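Local coordinates for nucleoplasmin-like protein (Drosophila melanogaster, PDB 1NLQ), which binds core histones as a chaperone and functions in the ATP-facilitated assembly of approximately regularly spaced nucleosomal arrays, at the interface of chains A and B. Residues are numbered along the deposited sequence; one frame, centred on the assembly and turned at random. Chains: chain A/B, Nucleoplasmin-like protein.

Contact 1: the interface of chains A and B. Residues chain A 39, 41, 45, 69-70, 73; chain B 48, 50, 66, 68, 71-72.
This patch joins neighbouring subunits of the nucleoplasmin pentamer through an arginine–glutamate salt bridge. A:Arg73 loses 80 Å² of surface to chain B. Its CG is anti to the backbone N (chi1 178°), and bends at chi2 and chi3 turn the guanidinium toward B:Glu71. The grip is side-on. A:Arg73 NE meets the carboxylate oxygen B:Glu71 OE2 at 2.8 Å, a salt bridge and hydrogen bond made from above the carboxylate plane. A:Arg73 NH2 meets B:Glu71 OE1 at 3.0 Å, using the syn lone pair of OE1, almost straight at 172°. The two flat groups are nearly coplanar, 28° apart. NH1 of A:Arg73 donates within its own chain to the carbonyl O of A:Leu39 at 2.9 Å, which helps fix the rotation of the guanidinium.

Each oxygen of B:Glu71 has a second donor. The backbone N of A:Gly70 reaches B:Glu71 OE1 at 3.1 Å from above the carboxylate plane. The hydroxyl OG1 of B:Thr72 bonds to B:Glu71 OE2 at 2.8 Å, using the anti lone pair of OE2. These donors would be expected to stabilise a charged carboxylate. A water also links B:Glu71 OE1 to B:Lys68 NZ and A:Glu45 OE1, though A:Glu45 is poorly ordered. A:Glu45 and B:Lys68 are sites inferred to act between pentamers.

A:Ala41, with 57 Å² buried, supplies the apolar part. A:Ala41 CB lies over one face of the B:Phe48 ring, toward the rim, 3.8 Å from B:Phe48 CG. B:Lys68 CD covers the centre of the opposite face. The rim of B:Phe48 meets a face of the A:Arg73 guanidinium, with B:Phe48 CE2 3.7 Å from A:Arg73 CZ and the planes steeply inclined. B:Val66 CG1 packs against A:Arg73 CD.

In the fold, chain A contributes mainly loops, beginning at the end of strand 31-39. Chain B presents strands 48-55 and 60-68 and the loop that follows the latter.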
loop_
_atom_site.group_PDB
_atom_site.type_symbol
_atom_site.label_atom_id
_atom_site.label_comp_id
_atom_site.label_asym_id
_atom_site.label_seq_id
_atom_site.Cartn_x
_atom_site.Cartn_y
_atom_site.Cartn_z
ATOM N N LEU A 39 8.358 -12.226 -0.079
ATOM C CA LEU A 39 8.916 -13.475 -0.581
ATOM C C LEU A 39 10.428 -13.333 -0.788
ATOM O O LEU A 39 10.889 -12.397 -1.429
ATOM C CB LEU A 39 8.244 -13.845 -1.904
ATOM C CG LEU A 39 8.666 -15.184 -2.528
ATOM C CD1 LEU A 39 8.205 -16.334 -1.646
ATOM C CD2 LEU A 39 8.057 -15.309 -3.918
ATOM N N ALA A 41 14.293 -13.752 -2.081
ATOM C CA ALA A 41 14.897 -13.784 -3.409
ATOM C C ALA A 41 15.178 -15.198 -3.924
ATOM O O ALA A 41 15.156 -15.437 -5.126
ATOM C CB ALA A 41 16.193 -12.962 -3.403
ATOM N N GLU A 45 11.092 -19.685 -8.878
ATOM C CA GLU A 45 10.237 -18.924 -9.772
ATOM C C GLU A 45 8.952 -19.700 -10.080
ATOM O O GLU A 45 8.979 -20.913 -10.300
ATOM C CB GLU A 45 10.986 -18.597 -11.070
ATOM C CG GLU A 45 10.333 -17.499 -11.889
ATOM C CD GLU A 45 10.696 -16.091 -11.422
ATOM O OE1 GLU A 45 11.340 -15.955 -10.362
ATOM O OE2 GLU A 45 10.336 -15.109 -12.116
ATOM N N ALA A 69 7.183 -15.793 -7.108
ATOM C CA ALA A 69 8.273 -15.138 -7.823
ATOM C C ALA A 69 7.865 -14.968 -9.284
ATOM O O ALA A 69 7.464 -15.929 -9.939
ATOM C CB ALA A 69 9.541 -15.984 -7.723
ATOM N N GLY A 70 7.965 -13.744 -9.788
ATOM C CA GLY A 70 7.580 -13.478 -11.164
ATOM C C GLY A 70 6.229 -12.791 -11.264
ATOM O O GLY A 70 5.910 -12.177 -12.288
ATOM N N ARG A 73 5.717 -10.298 -5.427
ATOM C CA ARG A 73 6.866 -10.351 -4.535
ATOM C C ARG A 73 6.492 -10.063 -3.086
ATOM O O ARG A 73 7.160 -10.521 -2.160
ATOM C CB ARG A 73 7.920 -9.341 -5.020
ATOM C CG ARG A 73 9.187 -9.219 -4.171
ATOM C CD ARG A 73 9.911 -10.547 -4.003
ATOM N NE ARG A 73 10.161 -11.225 -5.271
ATOM C CZ ARG A 73 10.735 -12.421 -5.369
ATOM N NH1 ARG A 73 11.121 -13.065 -4.271
ATOM N NH2 ARG A 73 10.903 -12.976 -6.560
ATOM N N PHE B 48 18.498 -9.272 -8.416
ATOM C CA PHE B 48 17.839 -9.154 -7.118
ATOM C C PHE B 48 18.642 -8.242 -6.203
ATOM O O PHE B 48 19.859 -8.382 -6.073
ATOM C CB PHE B 48 17.685 -10.518 -6.432
ATOM C CG PHE B 48 16.441 -11.261 -6.820
ATOM C CD1 PHE B 48 16.513 -12.440 -7.545
ATOM C CD2 PHE B 48 15.187 -10.780 -6.454
ATOM C CE1 PHE B 48 15.358 -13.130 -7.902
ATOM C CE2 PHE B 48 14.025 -11.465 -6.807
ATOM C CZ PHE B 48 14.112 -12.640 -7.531
ATOM N N VAL B 50 18.566 -7.051 -2.341
ATOM C CA VAL B 50 18.005 -7.337 -1.026
ATOM C C VAL B 50 18.597 -6.449 0.064
ATOM O O VAL B 50 19.815 -6.331 0.177
ATOM C CB VAL B 50 18.256 -8.827 -0.660
ATOM C CG1 VAL B 50 17.627 -9.164 0.677
ATOM C CG2 VAL B 50 17.703 -9.730 -1.752
ATOM N N VAL B 66 13.062 -6.880 -0.956
ATOM C CA VAL B 66 13.580 -7.725 -2.026
ATOM C C VAL B 66 13.059 -7.013 -3.270
ATOM O O VAL B 66 11.848 -6.933 -3.492
ATOM C CB VAL B 66 13.034 -9.162 -1.954
ATOM C CG1 VAL B 66 13.514 -9.961 -3.155
ATOM C CG2 VAL B 66 13.521 -9.832 -0.675
ATOM N N LYS B 68 13.701 -6.006 -7.646
ATOM C CA LYS B 68 14.272 -6.484 -8.894
ATOM C C LYS B 68 13.659 -5.760 -10.081
ATOM O O LYS B 68 12.447 -5.796 -10.293
ATOM C CB LYS B 68 14.061 -7.996 -9.041
ATOM C CG LYS B 68 14.782 -8.569 -10.262
ATOM C CD LYS B 68 14.821 -10.086 -10.282
ATOM C CE LYS B 68 13.457 -10.702 -10.505
ATOM N NZ LYS B 68 13.606 -12.160 -10.827
ATOM N N GLU B 71 10.298 -6.574 -11.982
ATOM C CA GLU B 71 9.329 -7.277 -11.153
ATOM C C GLU B 71 8.838 -6.416 -9.996
ATOM O O GLU B 71 7.640 -6.143 -9.867
ATOM C CB GLU B 71 9.937 -8.570 -10.594
ATOM C CG GLU B 71 8.979 -9.341 -9.697
ATOM C CD GLU B 71 9.688 -10.208 -8.671
ATOM O OE1 GLU B 71 9.804 -11.438 -8.874
ATOM O OE2 GLU B 71 10.138 -9.657 -7.649
ATOM N N THR B 72 9.777 -5.977 -9.167
ATOM C CA THR B 72 9.442 -5.180 -8.001
ATOM C C THR B 72 10.338 -3.946 -7.917
ATOM O O THR B 72 11.531 -4.055 -7.686
ATOM C CB THR B 72 9.590 -6.044 -6.748
ATOM O OG1 THR B 72 8.904 -7.286 -6.962
ATOM C CG2 THR B 72 8.983 -5.348 -5.537
HETATM O O HOH W 1 11.679 -13.423 -9.629
#

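Contact 2: the interface of chains A and B. Residues chain A 6, 35-36, 76, 101-102; chain B 76-79.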
loop_
_atom_site.group_PDB
_atom_site.type_symbol
_atom_site.label_atom_id
_atom_site.label_comp_id
_atom_site.label_asym_id
_atom_site.label_seq_id
_atom_site.Cartn_x
_atom_site.Cartn_y
_atom_site.Cartn_z
ATOM N N PHE A 6 9.732 -3.967 16.962
ATOM C CA PHE A 6 9.683 -4.431 15.586
ATOM C C PHE A 6 9.397 -5.926 15.556
ATOM O O PHE A 6 9.928 -6.669 16.377
ATOM C CB PHE A 6 11.017 -4.155 14.897
ATOM C CG PHE A 6 11.116 -4.739 13.525
ATOM C CD1 PHE A 6 10.384 -4.205 12.474
ATOM C CD2 PHE A 6 11.933 -5.837 13.284
ATOM C CE1 PHE A 6 10.461 -4.754 11.201
ATOM C CE2 PHE A 6 12.019 -6.396 12.013
ATOM C CZ PHE A 6 11.282 -5.853 10.969
ATOM N N LYS A 35 2.390 -5.555 8.715
ATOM C CA LYS A 35 2.525 -4.576 7.646
ATOM C C LYS A 35 2.928 -5.119 6.293
ATOM O O LYS A 35 2.434 -4.657 5.272
ATOM C CB LYS A 35 3.538 -3.505 8.052
ATOM C CG LYS A 35 3.105 -2.624 9.211
ATOM C CD LYS A 35 1.922 -1.771 8.807
ATOM C CE LYS A 35 1.624 -0.682 9.827
ATOM N NZ LYS A 35 0.558 0.238 9.330
ATOM N N GLN A 36 3.835 -6.084 6.288
ATOM C CA GLN A 36 4.337 -6.634 5.039
ATOM C C GLN A 36 4.712 -8.108 5.136
ATOM O O GLN A 36 5.203 -8.575 6.162
ATOM C CB GLN A 36 5.557 -5.797 4.595
ATOM C CG GLN A 36 6.336 -6.332 3.405
ATOM C CD GLN A 36 7.560 -5.478 3.066
ATOM O OE1 GLN A 36 7.516 -4.642 2.168
ATOM N NE2 GLN A 36 8.652 -5.686 3.796
ATOM N N ASN A 76 0.926 -6.203 1.425
ATOM C CA ASN A 76 0.932 -5.298 2.568
ATOM C C ASN A 76 -0.448 -5.370 3.193
ATOM O O ASN A 76 -1.294 -4.515 2.965
ATOM C CB ASN A 76 1.233 -3.880 2.090
ATOM C CG ASN A 76 2.620 -3.756 1.492
ATOM O OD1 ASN A 76 3.611 -3.683 2.213
ATOM N ND2 ASN A 76 2.701 -3.756 0.167
ATOM N N GLY A 101 6.132 -6.346 10.910
ATOM C CA GLY A 101 5.066 -5.578 11.523
ATOM C C GLY A 101 5.453 -4.862 12.800
ATOM O O GLY A 101 6.636 -4.645 13.085
ATOM N N HIS A 102 4.421 -4.473 13.545
ATOM C CA HIS A 102 4.565 -3.761 14.810
ATOM C C HIS A 102 4.076 -4.654 15.926
ATOM O O HIS A 102 2.969 -5.181 15.850
ATOM C CB HIS A 102 3.712 -2.492 14.819
ATOM C CG HIS A 102 4.116 -1.474 13.801
ATOM N ND1 HIS A 102 4.384 -0.162 14.133
ATOM C CD2 HIS A 102 4.301 -1.569 12.463
ATOM C CE1 HIS A 102 4.717 0.505 13.042
ATOM N NE2 HIS A 102 4.676 -0.325 12.015
ATOM N N ASN B 76 6.913 -0.942 0.639
ATOM C CA ASN B 76 6.530 0.027 1.663
ATOM C C ASN B 76 6.415 -0.738 2.974
ATOM O O ASN B 76 5.329 -1.150 3.378
ATOM C CB ASN B 76 5.188 0.672 1.300
ATOM C CG ASN B 76 5.262 1.473 0.015
ATOM O OD1 ASN B 76 5.816 2.573 -0.017
ATOM N ND2 ASN B 76 4.724 0.915 -1.054
ATOM N N PRO B 77 7.546 -0.934 3.666
ATOM C CA PRO B 77 7.543 -1.671 4.933
ATOM C C PRO B 77 6.673 -1.068 6.041
ATOM O O PRO B 77 6.011 -1.800 6.782
ATOM C CB PRO B 77 9.023 -1.702 5.325
ATOM C CG PRO B 77 9.749 -1.536 4.014
ATOM C CD PRO B 77 8.909 -0.497 3.318
ATOM N N ASP B 78 6.686 0.259 6.147
ATOM C CA ASP B 78 5.936 0.969 7.176
ATOM C C ASP B 78 6.190 0.336 8.551
ATOM O O ASP B 78 5.260 0.039 9.304
ATOM C CB ASP B 78 4.434 0.983 6.857
ATOM C CG ASP B 78 3.656 1.974 7.727
ATOM O OD1 ASP B 78 4.259 2.926 8.259
ATOM O OD2 ASP B 78 2.428 1.808 7.863
ATOM N N VAL B 79 7.468 0.139 8.864
ATOM C CA VAL B 79 7.895 -0.429 10.143
ATOM C C VAL B 79 8.665 0.641 10.915
ATOM O O VAL B 79 9.099 1.625 10.328
ATOM C CB VAL B 79 8.812 -1.664 9.948
ATOM C CG1 VAL B 79 8.027 -2.802 9.327
ATOM C CG2 VAL B 79 10.006 -1.301 9.079
HETATM O O HOH W 2 5.850 -3.644 0.653
#
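This side-by-side interface between pentamer subunits combines a charged pair, a histidine-to-backbone bond, a water link and a small apolar contact. The charged pair is A:Lys35 and B:Asp78. A:Lys35 NZ bonds to the carboxylate oxygen OD2 of B:Asp78 at 2.8 Å, as a salt bridge approached from above the carboxylate plane. The lysine starts with CG beside the backbone N and bends at chi2 (-67°). Its aliphatic part then runs along the B:Pro77 and B:Asp78 carbonyls. In B:Asp78 the carboxylate carbon CG lies anti to the backbone N (chi1 -167°).

A second direct bond reads the backbone of the same residue. A:His102 points the edge of its imidazole at B:Asp78 O, with A:His102 NE2 at 2.8 Å. The bond is nearly straight, at 170°. It lies in both the ring plane and the carbonyl plane, on a carbonyl lone pair. This geometry fits NE2 of A:His102 as the donor; whether the ring is also charged is not seen.

Water carries the next link. One molecule bonds to A:Gln36 OE1 at 2.5 Å and to A:Asn76 OD1 at 2.7 Å. It also meets the backbone N of B:Asn76 at 2.9 Å. Two chain A side-chain amides thus reach the chain B backbone indirectly.

The apolar contact is small. A:Phe6 turns its ring edge to B:Val79, with A:Phe6 CE1 3.6 Å from B:Val79 CG1. The methyl lies in the plane of the ring, so this is an edge contact rather than packing on a face.

In the fold, chain A offers residues of strands 4-11, 31-39 and 97-104, plus loop residue A:Asn76. Chain B answers with one continuous segment, 76-79, which leads into strand 79-82.

Contact 1 and contact 2 are parts of one interface, and the centres of their C-alpha atoms lie about 17 Å apart. Chain A strand 31-39 supplies residues to both. Chain B segments 71-72 and 76-79 are close in sequence, so this region also serves both patches. The interface is not an exact two-fold: each subunit presents one surface to one neighbour and a different surface to the next. Such pairing lets five copies close into a ring. Contact 1 also includes residues inferred to join pentamers, so it may connect ring formation with stacking into the decamer.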